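Local coordinates for TerD domain-containing protein (Streptomyces coelicolor A3, PDB 2QZ7), which is of unknown function but belongs to the TerD family associated with tellurium resistance and holds three bound sodium ions, at residues 109-114 with 120-125; 173-178 with 183-188. One frame throughout, in Å; residues are numbered along the deposited sequence.

Contact 1 of 2, residues 109-114 with 120-125. With NA (sodium ion), chain E; EDO (1,2-ethanediol), chain F.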
loop_
_atom_site.group_PDB
_atom_site.type_symbol
_atom_site.label_atom_id
_atom_site.label_comp_id
_atom_site.label_asym_id
_atom_site.label_seq_id
_atom_site.Cartn_x
_atom_site.Cartn_y
_atom_site.Cartn_z
ATOM N N VAL A 109 3.145 1.580 2.868
ATOM C CA VAL A 109 2.147 1.346 1.802
ATOM C C VAL A 109 1.749 -0.115 1.843
ATOM O O VAL A 109 2.565 -0.972 2.159
ATOM C CB VAL A 109 2.686 1.804 0.409
ATOM C CG1 VAL A 109 3.896 1.041 0.040
ATOM C CG2 VAL A 109 1.604 1.657 -0.691
ATOM N N GLY A 110 0.475 -0.369 1.576
ATOM C CA GLY A 110 -0.080 -1.708 1.586
ATOM C C GLY A 110 -1.257 -1.819 0.619
ATOM O O GLY A 110 -1.529 -0.893 -0.184
ATOM N N VAL A 111 -1.909 -2.959 0.670
ATOM C CA VAL A 111 -3.011 -3.268 -0.202
ATOM C C VAL A 111 -4.113 -3.850 0.658
ATOM O O VAL A 111 -3.890 -4.749 1.485
ATOM C CB VAL A 111 -2.587 -4.225 -1.352
ATOM C CG1 VAL A 111 -3.815 -4.729 -2.166
ATOM C CG2 VAL A 111 -1.571 -3.542 -2.312
ATOM N N ALA A 112 -5.317 -3.320 0.476
ATOM C CA ALA A 112 -6.487 -3.799 1.208
ATOM C C ALA A 112 -7.589 -4.338 0.283
ATOM O O ALA A 112 -7.857 -3.758 -0.772
ATOM C CB ALA A 112 -7.048 -2.684 2.117
ATOM N N ILE A 113 -8.220 -5.435 0.695
ATOM C CA ILE A 113 -9.368 -5.997 -0.024
ATOM C C ILE A 113 -10.638 -5.524 0.644
ATOM O O ILE A 113 -10.767 -5.633 1.867
ATOM C CB ILE A 113 -9.317 -7.564 -0.059
ATOM C CG1 ILE A 113 -7.945 -8.029 -0.593
ATOM C CG2 ILE A 113 -10.464 -8.143 -0.892
ATOM C CD1 ILE A 113 -7.654 -9.509 -0.302
ATOM N N HIS A 114 -11.588 -5.005 -0.134
ATOM C CA HIS A 114 -12.926 -4.696 0.413
ATOM C C HIS A 114 -13.679 -5.917 0.913
ATOM O O HIS A 114 -13.629 -7.013 0.316
ATOM C CB HIS A 114 -13.741 -3.810 -0.526
ATOM C CG HIS A 114 -13.155 -2.431 -0.643
ATOM N ND1 HIS A 114 -13.794 -1.303 -0.187
ATOM C CD2 HIS A 114 -11.964 -2.015 -1.128
ATOM C CE1 HIS A 114 -13.038 -0.247 -0.413
ATOM N NE2 HIS A 114 -11.916 -0.654 -0.974
ATOM N N LYS A 120 -13.043 -11.799 2.625
ATOM C CA LYS A 120 -12.283 -12.073 1.401
ATOM C C LYS A 120 -10.773 -11.822 1.573
ATOM O O LYS A 120 -10.348 -10.755 2.008
ATOM C CB LYS A 120 -12.873 -11.262 0.246
ATOM C CG LYS A 120 -12.341 -11.581 -1.138
ATOM C CD LYS A 120 -12.786 -10.521 -2.156
ATOM C CE LYS A 120 -14.251 -10.749 -2.588
ATOM N NZ LYS A 120 -14.720 -9.698 -3.572
ATOM N N THR A 121 -9.972 -12.832 1.241
ATOM C CA THR A 121 -8.523 -12.770 1.449
ATOM C C THR A 121 -7.787 -12.764 0.094
ATOM O O THR A 121 -8.413 -12.906 -0.957
ATOM C CB THR A 121 -8.046 -13.957 2.286
ATOM O OG1 THR A 121 -8.167 -15.150 1.506
ATOM C CG2 THR A 121 -8.884 -14.120 3.584
ATOM N N PHE A 122 -6.463 -12.608 0.134
ATOM C CA PHE A 122 -5.616 -12.608 -1.060
ATOM C C PHE A 122 -5.657 -13.938 -1.799
ATOM O O PHE A 122 -5.466 -13.975 -3.035
ATOM C CB PHE A 122 -4.170 -12.209 -0.714
ATOM C CG PHE A 122 -4.013 -10.744 -0.417
ATOM C CD1 PHE A 122 -3.886 -9.823 -1.451
ATOM C CD2 PHE A 122 -4.003 -10.276 0.903
ATOM C CE1 PHE A 122 -3.767 -8.446 -1.172
ATOM C CE2 PHE A 122 -3.886 -8.936 1.203
ATOM C CZ PHE A 122 -3.748 -7.990 0.150
ATOM N N ASP A 123 -5.907 -15.010 -1.045
ATOM C CA ASP A 123 -6.056 -16.375 -1.591
ATOM C C ASP A 123 -7.329 -16.555 -2.409
ATOM O O ASP A 123 -7.353 -17.382 -3.311
ATOM C CB ASP A 123 -6.015 -17.435 -0.487
ATOM C CG ASP A 123 -5.637 -18.803 -1.020
ATOM O OD1 ASP A 123 -4.589 -18.889 -1.712
ATOM O OD2 ASP A 123 -6.387 -19.781 -0.782
ATOM N N ASP A 124 -8.372 -15.785 -2.076
ATOM C CA ASP A 124 -9.643 -15.743 -2.825
ATOM C C ASP A 124 -9.593 -14.981 -4.167
ATOM O O ASP A 124 -10.573 -15.004 -4.916
ATOM C CB ASP A 124 -10.744 -15.115 -1.962
ATOM C CG ASP A 124 -10.934 -15.834 -0.640
ATOM O OD1 ASP A 124 -10.979 -17.088 -0.625
ATOM O OD2 ASP A 124 -11.057 -15.149 0.394
ATOM N N VAL A 125 -8.484 -14.302 -4.459
ATOM C CA VAL A 125 -8.414 -13.402 -5.624
ATOM C C VAL A 125 -7.216 -13.794 -6.504
ATOM O O VAL A 125 -6.064 -13.795 -6.027
ATOM C CB VAL A 125 -8.291 -11.877 -5.218
ATOM C CG1 VAL A 125 -8.416 -10.960 -6.464
ATOM C CG2 VAL A 125 -9.326 -11.478 -4.153
HETATM NA NA NA E . -4.116 -14.076 -4.695
HETATM C C1 EDO F . -15.803 -1.481 2.705
HETATM O O1 EDO F . -16.098 -1.021 1.382
HETATM C C2 EDO F . -15.120 -2.792 2.472
HETATM O O2 EDO F . -14.762 -3.394 3.696
HETATM O O HOH W 1 -2.445 -14.513 -3.344
#
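Ile-113 presses its CD1 methyl onto a face of the Phe-122 ring, 3.8 Å from the centroid and 8° off the ring normal, which meets the geometry of a CH-pi contact. The same methyl lies 3.3 Å from Phe-122 N, so it packs against the backbone as well as the ring. CG1 stands anti to the carbonyl carbon (chi1 -52°) and CD1 continues nearly straight, which carries the methyl out to the ring. The other branch, CG2, meets Lys-120 CD at 3.6 Å, the two side chains crossing at about a right angle. At the far end of the ring, Val-111 CG1 is 3.8 Å from Phe-122 CE1, while Val-111 O lies in the ring plane at the edge, 3.5 Å from CZ. Phe-122 also stacks on Phe-144. These residues join strand 104-113, central in one antiparallel sheet of the TerD domain, to the loop leading to strand 129-134. A side-chain bond ties this loop to itself, Thr-121 N donating to Asp-124 OD2 on its anti side (2.7 Å, 171°). The sodium ion sits 2.1 Å from Phe-122 O. The ion's other ligands are Val-125 O, a water and Thr-128 OG1. Contact is much looser at His-114, whose carbonyl O makes only a distant approach to Lys-120 CB. Its own CB points away from the loop, and the partly exposed imidazole uses both nitrogens outside the pairing: NE2 is hydrogen-bonded to Asp-45 OD2, and ND1 meets O1 of a 1,2-ethanediol in the ring plane at 2.8 Å.

Contact 2 of 2, residues 173-178 with 183-188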
loop_
_atom_site.group_PDB
_atom_site.type_symbol
_atom_site.label_atom_id
_atom_site.label_comp_id
_atom_site.label_asym_id
_atom_site.label_seq_id
_atom_site.Cartn_x
_atom_site.Cartn_y
_atom_site.Cartn_z
ATOM N N ARG A 173 3.286 -7.902 5.569
ATOM C CA ARG A 173 2.707 -8.381 6.833
ATOM C C ARG A 173 1.199 -8.416 6.646
ATOM O O ARG A 173 0.613 -7.449 6.153
ATOM C CB ARG A 173 3.090 -7.416 7.968
ATOM C CG ARG A 173 2.480 -7.685 9.374
ATOM C CD ARG A 173 2.844 -6.495 10.314
ATOM N NE ARG A 173 2.077 -6.384 11.560
ATOM C CZ ARG A 173 1.907 -5.245 12.253
ATOM N NH1 ARG A 173 2.419 -4.096 11.805
ATOM N NH2 ARG A 173 1.209 -5.241 13.399
ATOM N N GLY A 174 0.568 -9.523 7.019
ATOM C CA GLY A 174 -0.875 -9.655 6.850
ATOM C C GLY A 174 -1.700 -9.076 7.995
ATOM O O GLY A 174 -1.254 -9.064 9.138
ATOM N N PHE A 175 -2.921 -8.636 7.686
ATOM C CA PHE A 175 -3.878 -8.104 8.677
ATOM C C PHE A 175 -5.270 -8.669 8.382
ATOM O O PHE A 175 -5.499 -9.248 7.305
ATOM C CB PHE A 175 -3.958 -6.585 8.508
ATOM C CG PHE A 175 -2.724 -5.850 8.948
ATOM C CD1 PHE A 175 -2.729 -5.128 10.141
ATOM C CD2 PHE A 175 -1.556 -5.879 8.180
ATOM C CE1 PHE A 175 -1.570 -4.427 10.564
ATOM C CE2 PHE A 175 -0.393 -5.196 8.580
ATOM C CZ PHE A 175 -0.411 -4.456 9.760
ATOM N N ASP A 176 -6.213 -8.453 9.305
ATOM C CA ASP A 176 -7.542 -9.082 9.202
ATOM C C ASP A 176 -8.686 -8.075 9.110
ATOM O O ASP A 176 -9.867 -8.436 9.143
ATOM C CB ASP A 176 -7.772 -9.993 10.406
ATOM C CG ASP A 176 -6.713 -11.065 10.539
ATOM O OD1 ASP A 176 -6.491 -11.850 9.565
ATOM O OD2 ASP A 176 -6.119 -11.125 11.645
ATOM N N SER A 177 -8.324 -6.816 8.972
ATOM C CA SER A 177 -9.239 -5.701 9.049
ATOM C C SER A 177 -9.786 -5.286 7.661
ATOM O O SER A 177 -9.246 -5.692 6.610
ATOM C CB SER A 177 -8.507 -4.531 9.738
ATOM O OG SER A 177 -7.196 -4.328 9.199
ATOM N N ASP A 178 -10.881 -4.527 7.655
ATOM C CA ASP A 178 -11.361 -3.903 6.412
ATOM C C ASP A 178 -10.492 -2.695 6.061
ATOM O O ASP A 178 -9.638 -2.321 6.850
ATOM C CB ASP A 178 -12.871 -3.566 6.450
ATOM C CG ASP A 178 -13.233 -2.426 7.397
ATOM O OD1 ASP A 178 -12.370 -1.648 7.836
ATOM O OD2 ASP A 178 -14.457 -2.309 7.689
ATOM N N ALA A 183 -6.115 1.035 7.690
ATOM C CA ALA A 183 -5.324 2.271 7.632
ATOM C C ALA A 183 -4.942 2.768 9.008
ATOM O O ALA A 183 -3.840 3.345 9.176
ATOM C CB ALA A 183 -6.061 3.376 6.792
ATOM N N THR A 184 -5.831 2.592 9.988
ATOM C CA THR A 184 -5.522 2.972 11.401
ATOM C C THR A 184 -4.441 2.137 12.094
ATOM O O THR A 184 -3.846 2.574 13.107
ATOM C CB THR A 184 -6.780 2.911 12.313
ATOM O OG1 THR A 184 -7.042 1.545 12.691
ATOM C CG2 THR A 184 -8.008 3.514 11.591
ATOM N N GLU A 185 -4.198 0.938 11.585
ATOM C CA GLU A 185 -3.320 -0.014 12.303
ATOM C C GLU A 185 -2.116 -0.428 11.483
ATOM O O GLU A 185 -1.185 -0.998 12.039
ATOM C CB GLU A 185 -4.088 -1.265 12.747
ATOM C CG GLU A 185 -4.587 -2.159 11.655
ATOM C CD GLU A 185 -5.407 -3.337 12.184
ATOM O OE1 GLU A 185 -5.705 -3.385 13.389
ATOM O OE2 GLU A 185 -5.766 -4.222 11.397
HETATM N N MSE A 186 -2.107 -0.076 10.177
HETATM C CA MSE A 186 -1.035 -0.542 9.288
HETATM C C MSE A 186 0.338 0.013 9.715
HETATM O O MSE A 186 1.350 -0.573 9.367
HETATM C CB MSE A 186 -1.293 -0.163 7.825
HETATM C CG MSE A 186 -1.215 1.317 7.564
HETATM SE SE MSE A 186 -1.885 1.831 5.765
HETATM C CE MSE A 186 -0.659 0.815 4.660
ATOM N N GLY A 187 0.367 1.140 10.434
ATOM C CA GLY A 187 1.645 1.736 10.868
ATOM C C GLY A 187 2.084 1.366 12.263
ATOM O O GLY A 187 3.176 1.761 12.713
ATOM N N SER A 188 1.271 0.588 12.971
ATOM C CA SER A 188 1.625 0.303 14.363
ATOM C C SER A 188 2.837 -0.642 14.419
ATOM O O SER A 188 3.047 -1.479 13.523
ATOM C CB SER A 188 0.429 -0.278 15.136
ATOM O OG SER A 188 -0.036 -1.438 14.461
HETATM O O HOH W 2 -5.702 -6.888 11.573
#
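Ser-177 OG donates to Glu-185 OE2 at 2.6 Å, the shortest polar contact between the two segments, and approaches from above the carboxylate, 36° out of its plane. The same oxygen accepts from a water 2.7 Å away, and that water in turn takes the N-H of Asp-176 at 2.8 Å, so two donors grip OE2. This is a strand-to-helix connection: edge strand 166-175 of an antiparallel sheet runs through a short loop into helix 179-185, where Asp-178 is the N-cap and its OD1 accepts from Leu-181 N. The Glu-185 carboxylate reaches back across to the loop that precedes the helix. Glu-185 CG sits between its backbone N and carbonyl carbon (chi1 67°), and the chain is extended from there, which takes OE2 across to Ser-177. A second bond is longer: Arg-173 NH1 donates to Ser-188 O at 3.2 Å with an N-H...O angle of 153°, the oxygen at the guanidinium edge but tilted somewhat out of its plane. Ser-188 closes a type I turn from Glu-185, whose carbonyl O accepts both Ser-188 N (3.1 Å) and Ser-188 OG (2.7 Å), the hydroxyl coming in the carbonyl plane on a lone pair. Between the two polar ends lies Phe-175. The Glu-185 side chain runs alongside its ring the opposite way, OE2 at the ring edge near CD1, and the ring also meets Phe-182 edge-to-face. At its far end, Phe-175 CZ lies over a face of the Arg-173 guanidinium, offset toward the rim, and is 4.0 Å from Met-186 CA.

In the fold
Contacts 1 and 2 follow one another along the chain, and both reach the sheet in which strands 44-52, 104-113, 152-160 and 166-175 are neighbours. Their centres are 11 Å apart, and they touch through selenomethionine Met-186, whose CE packs 3.5 Å from Gly-110 N and 3.8 Å from Val-109 C. Within 109-114, Val-111 and Ile-113 point toward the sodium-binding loop, whereas Ala-112 points away from it and touches Pro-179 and Phe-182 of the helix in contact 2. Besides holding one sodium, contact 1 brings the His-114 side chain to about 6 Å from another, and its NE2 partner Asp-45 is itself a sodium ligand; in contact 2 the Met-186 side chain is about 14 Å from a bound sodium.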